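Local coordinates for general secretion pathway protein H (Vibrio cholerae, PDB 4DQ9), which forms part of the pseudopilus tip complex of the type II secretion system, which is critical for recognising and binding secretion substrates such as proteases and toxins, at the interface of chains A and B. Coordinates in Å, arbitrary orientation; residue numbers count along the deposited sequence, not the author numbering. Chains: chain A/B, General secretion pathway protein H.

Contact 1: the interface of chains A and B. Residues chain A 28, 30, 47, 118-119; chain B 28, 30, 47, 118-119.
A:Asp30 and B:Asp30 point at each other tip to tip across the two-fold axis between two copies of the minor pseudopilin, their carboxylate planes turned 45° apart. The OD2 oxygens are modelled too close together for that spacing to be trusted, so the pair is doubtful in detail. The other oxygens are tied by water: OD1 of A:Asp30 and OD1 of B:Asp30 each lie 2.8 Å from O of water 1. OG of A:Ser119 lies 2.6 Å from O of water 1, and OG of B:Ser119 is equally near, so both carboxylates and both hydroxyls contact it. Two further waters carry each hydroxyl to the opposite main chain: water 2 links A:Ser119 OG with B:Gly28 O, and water 3 links B:Ser119 OG with A:Gly28 O. Methyl CD2 of A:Leu47 lies 3.8 Å from B:Leu118 CD2 and also near the carboxylate of B:Asp30, walling the acids with apolar groups. In the second shell, N of A:Ser119 donates to A:Asp30 OD1 at 2.8 Å, nearly along the C-O axis, and helps hold the carboxylate's rotation. OG of A:Ser119 sits between its backbone N and carbonyl carbon (chi1 61°), which brings it to both waters. Whether EpsH pairs this way in the pseudopilus cannot be told from the crystal alone; in the deposited dimer the patch forms the wet centre, where it would join the two copies largely through water.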
loop_
_atom_site.group_PDB
_atom_site.type_symbol
_atom_site.label_atom_id
_atom_site.label_comp_id
_atom_site.label_asym_id
_atom_site.label_seq_id
_atom_site.Cartn_x
_atom_site.Cartn_y
_atom_site.Cartn_z
ATOM N N GLY A 28 9.381 4.574 -13.334
ATOM C CA GLY A 28 8.320 3.576 -13.461
ATOM C C GLY A 28 7.987 2.827 -12.168
ATOM O O GLY A 28 7.324 1.734 -12.154
ATOM N N ASP A 30 6.694 2.973 -7.939
ATOM C CA ASP A 30 5.733 3.720 -7.094
ATOM C C ASP A 30 6.426 4.034 -5.760
ATOM O O ASP A 30 7.217 3.226 -5.186
ATOM C CB ASP A 30 4.500 2.930 -6.757
ATOM C CG ASP A 30 3.550 2.690 -7.912
ATOM O OD1 ASP A 30 3.598 3.316 -8.974
ATOM O OD2 ASP A 30 2.687 1.802 -7.714
ATOM N N LEU A 47 7.668 1.185 -3.064
ATOM C CA LEU A 47 6.987 -0.120 -3.096
ATOM C C LEU A 47 7.834 -1.129 -3.975
ATOM O O LEU A 47 8.244 -0.809 -5.145
ATOM C CB LEU A 47 5.620 0.079 -3.739
ATOM C CG LEU A 47 4.829 -1.220 -3.884
ATOM C CD1 LEU A 47 4.647 -1.873 -2.567
ATOM C CD2 LEU A 47 3.472 -0.957 -4.572
ATOM N N LEU A 118 2.407 7.588 -7.451
ATOM C CA LEU A 118 2.435 6.484 -8.395
ATOM C C LEU A 118 3.247 6.830 -9.704
ATOM O O LEU A 118 3.405 7.990 -10.085
ATOM C CB LEU A 118 1.047 6.079 -8.774
ATOM C CG LEU A 118 0.035 5.769 -7.642
ATOM C CD1 LEU A 118 -1.321 5.377 -8.159
ATOM C CD2 LEU A 118 0.636 4.767 -6.743
ATOM N N SER A 119 3.681 5.772 -10.392
ATOM C CA SER A 119 4.417 5.865 -11.630
ATOM C C SER A 119 3.694 6.597 -12.747
ATOM O O SER A 119 4.329 7.149 -13.652
ATOM C CB SER A 119 4.918 4.518 -12.141
ATOM O OG SER A 119 3.787 3.726 -12.357
ATOM N N GLY B 28 0.255 -0.167 -17.254
ATOM C CA GLY B 28 0.981 0.689 -16.353
ATOM C C GLY B 28 0.379 0.898 -14.981
ATOM O O GLY B 28 0.781 1.836 -14.265
ATOM N N ASP B 30 -0.879 -0.737 -11.069
ATOM C CA ASP B 30 -0.507 -1.761 -10.123
ATOM C C ASP B 30 -1.743 -2.478 -9.631
ATOM O O ASP B 30 -2.803 -1.894 -9.338
ATOM C CB ASP B 30 0.212 -1.203 -8.896
ATOM C CG ASP B 30 1.689 -0.863 -9.116
ATOM O OD1 ASP B 30 2.279 -1.024 -10.227
ATOM O OD2 ASP B 30 2.328 -0.469 -8.065
ATOM N N LEU B 47 -4.411 -0.627 -7.279
ATOM C CA LEU B 47 -3.914 0.519 -6.474
ATOM C C LEU B 47 -4.294 1.793 -7.216
ATOM O O LEU B 47 -3.882 1.964 -8.349
ATOM C CB LEU B 47 -2.437 0.456 -6.203
ATOM C CG LEU B 47 -1.824 1.560 -5.351
ATOM C CD1 LEU B 47 -2.562 1.689 -3.993
ATOM C CD2 LEU B 47 -0.277 1.325 -5.174
ATOM N N LEU B 118 2.972 -5.728 -9.883
ATOM C CA LEU B 118 3.290 -4.361 -10.202
ATOM C C LEU B 118 3.349 -4.149 -11.736
ATOM O O LEU B 118 3.611 -5.079 -12.530
ATOM C CB LEU B 118 4.630 -3.998 -9.568
ATOM C CG LEU B 118 4.632 -4.196 -8.023
ATOM C CD1 LEU B 118 5.917 -3.789 -7.511
ATOM C CD2 LEU B 118 3.448 -3.490 -7.346
ATOM N N SER B 119 3.208 -2.898 -12.116
ATOM C CA SER B 119 3.278 -2.502 -13.550
ATOM C C SER B 119 4.622 -2.861 -14.233
ATOM O O SER B 119 4.647 -2.983 -15.431
ATOM C CB SER B 119 2.966 -1.037 -13.682
ATOM O OG SER B 119 3.948 -0.322 -12.916
HETATM O O HOH W 1 3.359 1.447 -11.089
HETATM O O HOH W 2 2.619 3.562 -14.781
HETATM O O HOH W 3 5.959 0.841 -14.297
#

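Contact 2: the interface of chains A and B. Residues chain A 28-29, 48-49; chain B 118-120, 122.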
loop_
_atom_site.group_PDB
_atom_site.type_symbol
_atom_site.label_atom_id
_atom_site.label_comp_id
_atom_site.label_asym_id
_atom_site.label_seq_id
_atom_site.Cartn_x
_atom_site.Cartn_y
_atom_site.Cartn_z
ATOM N N GLY A 28 9.381 4.574 -13.334
ATOM C CA GLY A 28 8.320 3.576 -13.461
ATOM C C GLY A 28 7.987 2.827 -12.168
ATOM O O GLY A 28 7.324 1.734 -12.154
ATOM N N GLN A 29 8.476 3.342 -11.076
ATOM C CA GLN A 29 8.278 2.682 -9.789
ATOM C C GLN A 29 7.342 3.566 -8.948
ATOM O O GLN A 29 7.163 4.748 -9.258
ATOM C CB GLN A 29 9.575 2.385 -9.049
ATOM C CG GLN A 29 10.603 1.445 -9.814
ATOM C CD GLN A 29 10.125 0.006 -10.337
ATOM O OE1 GLN A 29 9.526 -0.828 -9.608
ATOM N NE2 GLN A 29 10.474 -0.286 -11.600
ATOM N N THR A 48 8.168 -2.290 -3.451
ATOM C CA THR A 48 8.857 -3.313 -4.249
ATOM C C THR A 48 7.983 -4.573 -4.075
ATOM O O THR A 48 7.292 -4.732 -3.034
ATOM C CB THR A 48 10.264 -3.647 -3.685
ATOM O OG1 THR A 48 10.076 -4.030 -2.311
ATOM C CG2 THR A 48 11.155 -2.353 -3.800
ATOM N N ALA A 49 8.021 -5.436 -5.061
ATOM C CA ALA A 49 7.200 -6.628 -5.029
ATOM C C ALA A 49 7.735 -7.572 -3.954
ATOM O O ALA A 49 6.982 -8.199 -3.236
ATOM C CB ALA A 49 7.204 -7.337 -6.410
ATOM N N LEU B 118 2.972 -5.728 -9.883
ATOM C CA LEU B 118 3.290 -4.361 -10.202
ATOM C C LEU B 118 3.349 -4.149 -11.736
ATOM O O LEU B 118 3.611 -5.079 -12.530
ATOM C CB LEU B 118 4.630 -3.998 -9.568
ATOM C CG LEU B 118 4.632 -4.196 -8.023
ATOM C CD1 LEU B 118 5.917 -3.789 -7.511
ATOM C CD2 LEU B 118 3.448 -3.490 -7.346
ATOM N N SER B 119 3.208 -2.898 -12.116
ATOM C CA SER B 119 3.278 -2.502 -13.550
ATOM C C SER B 119 4.622 -2.861 -14.233
ATOM O O SER B 119 4.647 -2.983 -15.431
ATOM C CB SER B 119 2.966 -1.037 -13.682
ATOM O OG SER B 119 3.948 -0.322 -12.916
ATOM N N SER B 120 5.709 -3.078 -13.462
ATOM C CA SER B 120 7.032 -3.458 -13.957
ATOM C C SER B 120 7.037 -4.911 -14.399
ATOM O O SER B 120 7.961 -5.392 -14.993
ATOM C CB SER B 120 8.023 -3.375 -12.775
ATOM O OG SER B 120 7.485 -4.119 -11.676
ATOM N N GLU B 122 6.917 -7.397 -12.153
ATOM C CA GLU B 122 7.364 -8.116 -11.006
ATOM C C GLU B 122 6.151 -8.567 -10.145
ATOM O O GLU B 122 5.162 -7.888 -10.072
ATOM C CB GLU B 122 8.258 -7.266 -10.170
ATOM C CG GLU B 122 9.552 -6.856 -10.813
ATOM C CD GLU B 122 10.209 -5.752 -10.023
ATOM O OE1 GLU B 122 10.060 -4.564 -10.422
ATOM O OE2 GLU B 122 10.827 -6.055 -8.960
HETATM O O HOH W 4 9.454 -4.495 -7.375
HETATM O O HOH W 5 5.959 0.841 -14.297
#
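A:Gln29 and B:Glu122 cross at about a right angle, the amide of one and the carboxylate of the other turned 53° apart, in a loop-to-loop contact between two GspH-family pseudopilins. Their facing oxygens, OE1 of A:Gln29 and OE1 of B:Glu122, stay 3.9 Å apart and make no bond. The glutamine chain bends at chi2, and its NE2 comes near CB of B:Ser120, a loose contact. B:Glu122 instead runs extended beyond CG and divides its two oxygens between its own chain and the partner. OE1 of B:Glu122 accepts the hydroxyl OG of B:Ser120 at 2.9 Å, which approaches from the anti side and 33° out of the carboxylate plane, so the neighbouring serine helps set the rotation of the acid. OE2 of B:Glu122 turns to water 4, whose O is 2.6 Å away, and the same water takes the backbone N-H of A:Ala49 in a bond of 163° at the hydrogen; the acid thereby reaches the main chain just past strand 41-48 without touching it directly. Beside this water bridge the contact is apolar. CB of A:Ala49 rests 3.9 Å from CB of B:Glu122 and equally near CD1 of B:Leu118. The same leucine methyl, CD1 of B:Leu118, comes within 3.6 Å of A:Ala49 N, lying beside the peptide as well as the methyl.

Contact 3: the interface of chains A and B. Residues chain A 30, 116, 118, 122-124; chain B 47-49.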
loop_
_atom_site.group_PDB
_atom_site.type_symbol
_atom_site.label_atom_id
_atom_site.label_comp_id
_atom_site.label_asym_id
_atom_site.label_seq_id
_atom_site.Cartn_x
_atom_site.Cartn_y
_atom_site.Cartn_z
ATOM N N ASP A 30 6.694 2.973 -7.939
ATOM C CA ASP A 30 5.733 3.720 -7.094
ATOM C C ASP A 30 6.426 4.034 -5.760
ATOM O O ASP A 30 7.217 3.226 -5.186
ATOM C CB ASP A 30 4.500 2.930 -6.757
ATOM C CG ASP A 30 3.550 2.690 -7.912
ATOM O OD1 ASP A 30 3.598 3.316 -8.974
ATOM O OD2 ASP A 30 2.687 1.802 -7.714
ATOM N N PHE A 116 0.062 8.041 -1.828
ATOM C CA PHE A 116 0.651 7.329 -2.898
ATOM C C PHE A 116 1.171 8.253 -3.953
ATOM O O PHE A 116 0.494 9.230 -4.344
ATOM C CB PHE A 116 -0.299 6.279 -3.481
ATOM C CG PHE A 116 -0.879 5.364 -2.444
ATOM C CD1 PHE A 116 -0.097 4.297 -1.964
ATOM C CD2 PHE A 116 -2.155 5.503 -1.968
ATOM C CE1 PHE A 116 -0.657 3.425 -1.008
ATOM C CE2 PHE A 116 -2.655 4.656 -0.901
ATOM C CZ PHE A 116 -1.870 3.576 -0.503
ATOM N N LEU A 118 2.407 7.588 -7.451
ATOM C CA LEU A 118 2.435 6.484 -8.395
ATOM C C LEU A 118 3.247 6.830 -9.704
ATOM O O LEU A 118 3.405 7.990 -10.085
ATOM C CB LEU A 118 1.047 6.079 -8.774
ATOM C CG LEU A 118 0.035 5.769 -7.642
ATOM C CD1 LEU A 118 -1.321 5.377 -8.159
ATOM C CD2 LEU A 118 0.636 4.767 -6.743
ATOM N N GLU A 122 0.232 10.354 -10.764
ATOM C CA GLU A 122 -0.865 10.641 -9.854
ATOM C C GLU A 122 -0.392 10.636 -8.413
ATOM O O GLU A 122 0.506 9.852 -8.030
ATOM C CB GLU A 122 -2.008 9.649 -9.973
ATOM C CG GLU A 122 -2.602 9.599 -11.408
ATOM C CD GLU A 122 -4.118 9.553 -11.536
ATOM O OE1 GLU A 122 -4.790 8.919 -10.648
ATOM O OE2 GLU A 122 -4.635 10.158 -12.553
ATOM N N VAL A 123 -0.997 11.534 -7.641
ATOM C CA VAL A 123 -0.620 11.631 -6.239
ATOM C C VAL A 123 -1.947 11.685 -5.500
ATOM O O VAL A 123 -2.874 12.407 -5.895
ATOM C CB VAL A 123 0.288 12.890 -5.931
ATOM C CG1 VAL A 123 0.497 13.098 -4.438
ATOM C CG2 VAL A 123 1.644 12.893 -6.721
ATOM N N THR A 124 -1.969 11.000 -4.376
ATOM C CA THR A 124 -3.140 11.060 -3.492
ATOM C C THR A 124 -3.515 12.513 -3.110
ATOM O O THR A 124 -2.623 13.263 -2.697
ATOM C CB THR A 124 -2.872 10.315 -2.195
ATOM O OG1 THR A 124 -2.434 8.974 -2.484
ATOM C CG2 THR A 124 -3.984 10.433 -1.177
ATOM N N LEU B 47 -4.411 -0.627 -7.279
ATOM C CA LEU B 47 -3.914 0.519 -6.474
ATOM C C LEU B 47 -4.294 1.793 -7.216
ATOM O O LEU B 47 -3.882 1.964 -8.349
ATOM C CB LEU B 47 -2.437 0.456 -6.203
ATOM C CG LEU B 47 -1.824 1.560 -5.351
ATOM C CD1 LEU B 47 -2.562 1.689 -3.993
ATOM C CD2 LEU B 47 -0.277 1.325 -5.174
ATOM N N THR B 48 -5.067 2.654 -6.591
ATOM C CA THR B 48 -5.284 3.968 -7.142
ATOM C C THR B 48 -4.831 4.977 -6.090
ATOM O O THR B 48 -4.807 4.711 -4.890
ATOM C CB THR B 48 -6.762 4.299 -7.439
ATOM O OG1 THR B 48 -7.453 4.166 -6.193
ATOM C CG2 THR B 48 -7.341 3.285 -8.460
ATOM N N ALA B 49 -4.460 6.146 -6.598
ATOM C CA ALA B 49 -3.927 7.203 -5.748
ATOM C C ALA B 49 -4.974 7.743 -4.867
ATOM O O ALA B 49 -4.758 8.072 -3.663
ATOM C CB ALA B 49 -3.319 8.297 -6.654
HETATM O O HOH W 6 -4.470 6.471 -9.625
#
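B:Leu47 sends its side chain from strand 41-48 toward A:Phe116. From CB, the first torsion places CG anti to the backbone N (chi1 -178°), and the branch then parts. Methyl CD1 of B:Leu47 lies over the centre of the A:Phe116 ring, 3.9 Å from its centroid, a CH-pi contact on one face. Methyl CD2 turns to A:Leu118 and A:Asp30. The next residues carry the contact on: B:Ala49 CB is 3.8 Å from A:Glu122 CB and packs equally near CD1 of A:Leu118, which also faces B:Ala49 N. The backbone of the alanine is gripped at both ends. O of B:Ala49 accepts OG1 of A:Thr124 at 2.8 Å, the hydroxyl meeting the carbonyl at 129° and tilted 22° from its plane. In turn, OG1 of A:Thr124 accepts A:Phe116 N at 2.7 Å, so the threonine is steered by the same residue whose ring receives the leucine. At the other end, B:Ala49 N gives its hydrogen to water 6 in a nearly straight bond, and O of water 6 lies 2.7 Å from A:Glu122 OE1. The site joins the end of strand 41-48 of one copy to short strand 115-117 and the loop leading to strand 126-132 of the other.

Contact 1 lies about 5 Å from contact 2 and about 8 Å from contact 3, measured between the centres of their C-alpha atoms, while contacts 2 and 3 are about 13 Å apart. Contact 1 shares A:Gly28, B:Leu118 and B:Ser119 with contact 2, and A:Asp30, A:Leu118 and B:Leu47 with contact 3. Holding the same residues from both chains, it straddles the two-fold axis, and contacts 2 and 3 flank it with the roles of the chains exchanged: each brings the end of strand 41-48 from one copy against residues 118 and 122 of the other. Together they form one continuous symmetric interface, whose biological role the structure alone does not show.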